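Local coordinates for DNA polymerase III, beta subunit (PDB 1VPK), which probably encircles DNA as a ring-shaped head-to-tail homodimer, tethering DNA polymerases and other proteins to it and making synthesis processive, at residues Lys175-Leu180 / Leu190-Ile195; Glu147-Lys152 / Ser366-Ile371. All coordinates share one frame; numbering follows the deposited sequence. Where two conformers were deposited one is given.

Both contacts sit where the central domain meets the C-terminal domain, their centres about 10 Å apart. Contact 1 is a hairpin of the central domain, strands 177-183 and 187-194; contact 2 sets helix 143-153 of the same domain against strand 368-372 of the C-terminal domain. Strands 187-194 and 368-372 are antiparallel neighbours, so one sheet runs on through both domains. Along the chain the order is helix 147-152, the two hairpin segments, then 366-371 near the C-terminus. A probable hydrogen bond from E192 N to G367 O joins the two contacts, and the helix of contact 2 packs on the hairpin of contact 1. The two domains are thus joined through both sheet and helix.

Contact 1 (Lys175-Leu180 / Leu190-Ile195); sequences KNLLRL and LAEEQI
R179 and E192 face each other across the antiparallel hairpin as a non-hydrogen-bonded pair whose peptide groups bond outward, R179 to E172 and E192 to G367, while their side chains meet in a salt bridge. R179 grips a single oxygen side-on: NE reaches E192 OE1 at 2.7 Å and NH2 reaches E192 OE1 at 2.8 Å, the first on the anti side of the carboxylate and the second on the syn side. Both nitrogens approach from the same face of the carboxylate plane, while OE1 lies nearly in the guanidinium plane; the two planes are 19° apart. The bend in R179 at chi3 (-67°) places NE for this grip. L190 CD1 lies over one face of the guanidinium, 4.0 Å from R179 NH1, and NH1 is bonded to Y255 OH. L177 CD1 packs against the aliphatic E192 CG at 3.5 Å.

Within the hairpin the backbone bonds through two hydrogen-bonded pairs. L178 and E193 exchange bonds, the nearly straight one from L178 N to E193 O measuring 3.1 Å. L180 and A191 do the same, with L180 N 2.8 Å from A191 O. L190, like R179 and E192, bonds outward, to L369. At the N176/I195 end the bond from I195 N to N176 O is weak; N176 OD1 is taken by N197 N.

L178, L180 and A191 point to the opposite face, onto helix 143-153. I195 CD1 touches L178 CB at 3.9 Å and continues the apolar layer toward F139 and V141. E193 starts from this face, but its carboxylate leads away from strand 177-183. One face is thus held by a charge pair with two donors on one oxygen; the other is apolar except for E193, whose OE2 bonds Y368 OH across the domain boundary.

Contact 2 (Glu147-Lys152 / Ser366-Ile371); sequences EEMVEK and SGYLYI
The Y368 ring carries the ammonium of K152 over one face: NZ is 4.3 Å from the ring centroid and only 5° off the normal, a cation-pi contact. On the other side of the ring plane, A191 CB packs near CE2. Around the hydroxyl end come M149 CG, 3.8 Å from Y368 OH, and E148 CG, while the hydroxyl's polar partner is E193. Y368 was modelled in two conformers, so the cation-pi contact belongs to one of them and is tentative to that extent.

The Y370 ring meets the helix differently, with K152 O in its plane at the edge, 3.3 Å from CE1. Its hydroxyl donates to that carbonyl, Y370 OH to K152 O measuring 2.9 Å, with a C=O...donor angle of 128° and the donor tilted 19° from the carbonyl plane. A phenylalanine here would probably leave K152 O without this donor and cost the helix its hydrogen bond to strand 368-372.

K152 therefore meets both tyrosines, offering its ammonium to one and its carbonyl to the other. Its chain is extended beyond CG, with NZ over the ring face. E148, one turn earlier, holds NZ by a weak salt bridge, K152 NZ to E148 OE2 being 3.4 Å; E343 adds a long, weak ion pair.

Helix and strand run nearly parallel but their axes stay 10.7 Å apart, a gap the two tyrosines span. The central and C-terminal domains thus meet here through aromatic side chains, a positive charge probably steadied by both ring and carboxylate, and one hydrogen bond to the helix backbone.

Contact 1 (Lys175-Leu180 / Leu190-Ile195)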
loop_
_atom_site.group_PDB
_atom_site.type_symbol
_atom_site.label_atom_id
_atom_site.label_comp_id
_atom_site.label_asym_id
_atom_site.label_seq_id
_atom_site.Cartn_x
_atom_site.Cartn_y
_atom_site.Cartn_z
ATOM N N LYS A 175 -7.620 41.297 8.383
ATOM C CA LYS A 175 -7.220 41.655 9.736
ATOM C C LYS A 175 -7.416 40.425 10.621
ATOM O O LYS A 175 -8.507 39.855 10.673
ATOM C CB LYS A 175 -8.078 42.839 10.250
ATOM C CG LYS A 175 -7.679 43.448 11.606
ATOM C CD LYS A 175 -6.195 43.778 11.670
ATOM C CE LYS A 175 -5.867 45.056 12.472
ATOM N NZ LYS A 175 -4.457 45.535 12.150
ATOM N N ASN A 176 -6.333 40.007 11.276
ATOM C CA ASN A 176 -6.360 38.890 12.198
ATOM C C ASN A 176 -7.178 37.668 11.707
ATOM O O ASN A 176 -7.930 37.066 12.532
ATOM C CB ASN A 176 -6.821 39.348 13.580
ATOM C CG ASN A 176 -5.845 40.319 14.245
ATOM O OD1 ASN A 176 -4.646 40.269 14.023
ATOM N ND2 ASN A 176 -6.361 41.186 15.062
ATOM N N LEU A 177 -6.968 37.273 10.401
ATOM C CA LEU A 177 -7.789 36.190 9.815
ATOM C C LEU A 177 -7.157 35.637 8.544
ATOM O O LEU A 177 -6.748 36.404 7.671
ATOM C CB LEU A 177 -9.205 36.685 9.487
ATOM C CG LEU A 177 -10.341 35.716 9.123
ATOM C CD1 LEU A 177 -10.645 34.807 10.298
ATOM C CD2 LEU A 177 -11.635 36.493 8.769
ATOM N N LEU A 178 -7.101 34.308 8.458
ATOM C CA LEU A 178 -6.645 33.601 7.275
ATOM C C LEU A 178 -7.662 32.555 6.915
ATOM O O LEU A 178 -8.137 31.810 7.775
ATOM C CB LEU A 178 -5.316 32.881 7.543
ATOM C CG LEU A 178 -4.759 31.948 6.469
ATOM C CD1 LEU A 178 -4.315 32.753 5.283
ATOM C CD2 LEU A 178 -3.575 31.146 7.001
ATOM N N ARG A 179 -7.966 32.506 5.628
ATOM C CA ARG A 179 -8.826 31.502 5.048
ATOM C C ARG A 179 -8.091 30.878 3.897
ATOM O O ARG A 179 -7.490 31.566 3.095
ATOM C CB ARG A 179 -10.114 32.140 4.529
ATOM C CG ARG A 179 -11.062 31.199 3.788
ATOM C CD ARG A 179 -12.309 31.936 3.220
ATOM N NE ARG A 179 -13.221 32.445 4.236
ATOM C CZ ARG A 179 -14.436 32.951 3.952
ATOM N NH1 ARG A 179 -14.880 32.983 2.706
ATOM N NH2 ARG A 179 -15.209 33.383 4.904
ATOM N N LEU A 180 -8.187 29.556 3.826
ATOM C CA LEU A 180 -7.709 28.786 2.738
ATOM C C LEU A 180 -8.865 28.109 2.041
ATOM O O LEU A 180 -9.773 27.617 2.699
ATOM C CB LEU A 180 -6.769 27.705 3.258
ATOM C CG LEU A 180 -5.490 28.128 3.961
ATOM C CD1 LEU A 180 -4.650 26.853 4.270
ATOM C CD2 LEU A 180 -4.707 29.133 3.094
ATOM N N LEU A 190 -13.029 24.571 2.631
ATOM C CA LEU A 190 -12.677 25.860 3.145
ATOM C C LEU A 190 -12.303 25.773 4.623
ATOM O O LEU A 190 -13.021 25.154 5.375
ATOM C CB LEU A 190 -13.888 26.778 2.989
ATOM C CG LEU A 190 -13.769 28.251 3.357
ATOM C CD1 LEU A 190 -14.831 29.012 2.560
ATOM C CD2 LEU A 190 -13.980 28.489 4.870
ATOM N N ALA A 191 -11.222 26.460 5.010
ATOM C CA ALA A 191 -10.752 26.507 6.395
ATOM C C ALA A 191 -10.438 27.976 6.718
ATOM O O ALA A 191 -9.818 28.685 5.894
ATOM C CB ALA A 191 -9.450 25.635 6.553
ATOM N N GLU A 192 -10.838 28.423 7.900
ATOM C CA GLU A 192 -10.592 29.794 8.328
ATOM C C GLU A 192 -10.225 29.823 9.814
ATOM O O GLU A 192 -10.879 29.166 10.643
ATOM C CB GLU A 192 -11.854 30.611 8.080
ATOM C CG GLU A 192 -11.794 32.060 8.458
ATOM C CD GLU A 192 -13.080 32.770 8.085
ATOM O OE1 GLU A 192 -13.210 33.127 6.895
ATOM O OE2 GLU A 192 -13.940 32.948 8.966
ATOM N N GLU A 193 -9.196 30.590 10.166
ATOM C CA GLU A 193 -8.784 30.689 11.567
ATOM C C GLU A 193 -8.317 32.094 11.876
ATOM O O GLU A 193 -7.671 32.774 11.046
ATOM C CB GLU A 193 -7.600 29.747 11.857
ATOM C CG GLU A 193 -7.915 28.253 11.758
ATOM C CD GLU A 193 -8.597 27.723 12.976
ATOM O OE1 GLU A 193 -8.767 28.491 13.937
ATOM O OE2 GLU A 193 -8.960 26.527 12.974
ATOM N N GLN A 194 -8.565 32.472 13.110
ATOM C CA GLN A 194 -8.040 33.690 13.648
ATOM C C GLN A 194 -6.541 33.559 13.806
ATOM O O GLN A 194 -6.024 32.538 14.287
ATOM C CB GLN A 194 -8.701 33.993 14.989
ATOM C CG GLN A 194 -8.299 35.352 15.499
ATOM C CD GLN A 194 -9.076 35.834 16.668
ATOM O OE1 GLN A 194 -10.263 35.503 16.855
ATOM N NE2 GLN A 194 -8.426 36.677 17.466
ATOM N N ILE A 195 -5.833 34.581 13.341
ATOM C CA ILE A 195 -4.381 34.656 13.471
ATOM C C ILE A 195 -4.066 36.115 13.801
ATOM O O ILE A 195 -4.995 36.918 13.961
ATOM C CB ILE A 195 -3.664 34.235 12.204
ATOM C CG1 ILE A 195 -3.991 35.165 11.020
ATOM C CG2 ILE A 195 -3.980 32.750 11.856
ATOM C CD1 ILE A 195 -3.040 34.961 9.878
#

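Contact 2 (Glu147-Lys152 / Ser366-Ile371)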
loop_
_atom_site.group_PDB
_atom_site.type_symbol
_atom_site.label_atom_id
_atom_site.label_comp_id
_atom_site.label_asym_id
_atom_site.label_seq_id
_atom_site.Cartn_x
_atom_site.Cartn_y
_atom_site.Cartn_z
ATOM N N GLU A 147 -0.498 23.959 9.409
ATOM C CA GLU A 147 -0.462 22.574 8.928
ATOM C C GLU A 147 -1.839 21.967 8.848
ATOM O O GLU A 147 -2.216 21.398 7.836
ATOM C CB GLU A 147 0.394 21.680 9.834
ATOM C CG GLU A 147 0.740 20.334 9.190
ATOM C CD GLU A 147 -0.228 19.171 9.528
ATOM O OE1 GLU A 147 -0.994 19.241 10.525
ATOM O OE2 GLU A 147 -0.200 18.134 8.805
ATOM N N GLU A 148 -2.575 22.090 9.955
ATOM C CA GLU A 148 -3.963 21.634 10.065
ATOM C C GLU A 148 -4.897 22.262 9.032
ATOM O O GLU A 148 -5.682 21.563 8.379
ATOM C CB GLU A 148 -4.461 21.880 11.500
ATOM C CG GLU A 148 -5.956 21.747 11.717
ATOM C CD GLU A 148 -6.350 21.887 13.221
ATOM O OE1 GLU A 148 -5.538 22.463 14.005
ATOM O OE2 GLU A 148 -7.454 21.407 13.605
ATOM N N MET A 149 -4.807 23.572 8.869
ATOM C CA MET A 149 -5.601 24.239 7.877
ATOM C C MET A 149 -5.284 23.695 6.485
ATOM O O MET A 149 -6.197 23.438 5.710
ATOM C CB MET A 149 -5.345 25.739 7.907
ATOM C CG MET A 149 -5.738 26.446 9.234
ATOM S SD MET A 149 -5.501 28.219 9.110
ATOM C CE MET A 149 -6.776 28.602 7.933
ATOM N N VAL A 150 -4.002 23.469 6.166
ATOM C CA VAL A 150 -3.647 23.029 4.813
ATOM C C VAL A 150 -4.217 21.628 4.565
ATOM O O VAL A 150 -4.832 21.368 3.523
ATOM C CB VAL A 150 -2.123 23.081 4.570
ATOM C CG1 VAL A 150 -1.752 22.427 3.251
ATOM C CG2 VAL A 150 -1.621 24.537 4.555
ATOM N N GLU A 151 -4.031 20.753 5.532
ATOM C CA GLU A 151 -4.467 19.372 5.446
ATOM C C GLU A 151 -6.019 19.263 5.330
ATOM O O GLU A 151 -6.548 18.326 4.721
ATOM C CB GLU A 151 -3.957 18.627 6.691
ATOM C CG GLU A 151 -4.507 17.191 6.909
ATOM N N LYS A 152 -6.734 20.225 5.912
ATOM C CA LYS A 152 -8.192 20.203 5.869
ATOM C C LYS A 152 -8.743 20.647 4.524
ATOM O O LYS A 152 -9.898 20.387 4.244
ATOM C CB LYS A 152 -8.782 20.985 7.068
ATOM C CG LYS A 152 -8.853 20.107 8.289
ATOM C CD LYS A 152 -9.340 20.795 9.520
ATOM C CE LYS A 152 -9.246 19.815 10.726
ATOM N NZ LYS A 152 -10.148 20.170 11.893
ATOM N N SER A 366 -17.060 25.955 14.095
ATOM C CA SER A 366 -16.975 26.932 13.042
ATOM C C SER A 366 -15.552 26.859 12.448
ATOM O O SER A 366 -14.607 26.304 13.042
ATOM C CB SER A 366 -17.259 28.338 13.573
ATOM O OG SER A 366 -16.613 28.499 14.820
ATOM N N GLY A 367 -15.429 27.439 11.275
ATOM C CA GLY A 367 -14.128 27.633 10.682
ATOM C C GLY A 367 -13.779 26.662 9.577
ATOM O O GLY A 367 -12.825 26.920 8.835
ATOM N N TYR A 368 -14.568 25.585 9.459
ATOM C CA TYR A 368 -14.342 24.513 8.487
ATOM C C TYR A 368 -15.617 24.115 7.771
ATOM O O TYR A 368 -16.631 23.823 8.423
ATOM C CB TYR A 368 -13.704 23.297 9.177
ATOM C CG TYR A 368 -12.330 23.641 9.695
ATOM C CD1 TYR A 368 -12.160 24.199 10.965
ATOM C CD2 TYR A 368 -11.215 23.495 8.887
ATOM C CE1 TYR A 368 -10.910 24.563 11.420
ATOM C CE2 TYR A 368 -9.952 23.852 9.341
ATOM C CZ TYR A 368 -9.811 24.390 10.603
ATOM O OH TYR A 368 -8.570 24.729 11.043
ATOM N N LEU A 369 -15.591 24.103 6.433
ATOM C CA LEU A 369 -16.772 23.679 5.692
ATOM C C LEU A 369 -16.428 23.141 4.307
ATOM O O LEU A 369 -15.389 23.494 3.695
ATOM C CB LEU A 369 -17.802 24.791 5.577
ATOM C CG LEU A 369 -17.649 25.932 4.590
ATOM C CD1 LEU A 369 -18.018 25.555 3.169
ATOM C CD2 LEU A 369 -18.523 27.037 5.036
ATOM N N TYR A 370 -17.300 22.261 3.854
ATOM C CA TYR A 370 -17.120 21.522 2.608
ATOM C C TYR A 370 -18.354 21.642 1.777
ATOM O O TYR A 370 -19.414 21.598 2.307
ATOM C CB TYR A 370 -16.802 20.036 2.890
ATOM C CG TYR A 370 -15.565 19.954 3.733
ATOM C CD1 TYR A 370 -14.311 19.964 3.148
ATOM C CD2 TYR A 370 -15.643 19.946 5.135
ATOM C CE1 TYR A 370 -13.134 19.938 3.951
ATOM C CE2 TYR A 370 -14.483 19.904 5.928
ATOM C CZ TYR A 370 -13.254 19.919 5.331
ATOM O OH TYR A 370 -12.115 19.870 6.070
ATOM N N ILE A 371 -18.194 21.752 0.465
ATOM C CA ILE A 371 -19.312 21.813 -0.495
ATOM C C ILE A 371 -19.105 20.645 -1.482
ATOM O O ILE A 371 -17.949 20.383 -1.918
ATOM C CB ILE A 371 -19.319 23.155 -1.298
ATOM C CG1 ILE A 371 -19.387 24.378 -0.355
ATOM C CG2 ILE A 371 -20.445 23.158 -2.344
ATOM C CD1 ILE A 371 -20.690 24.553 0.305
#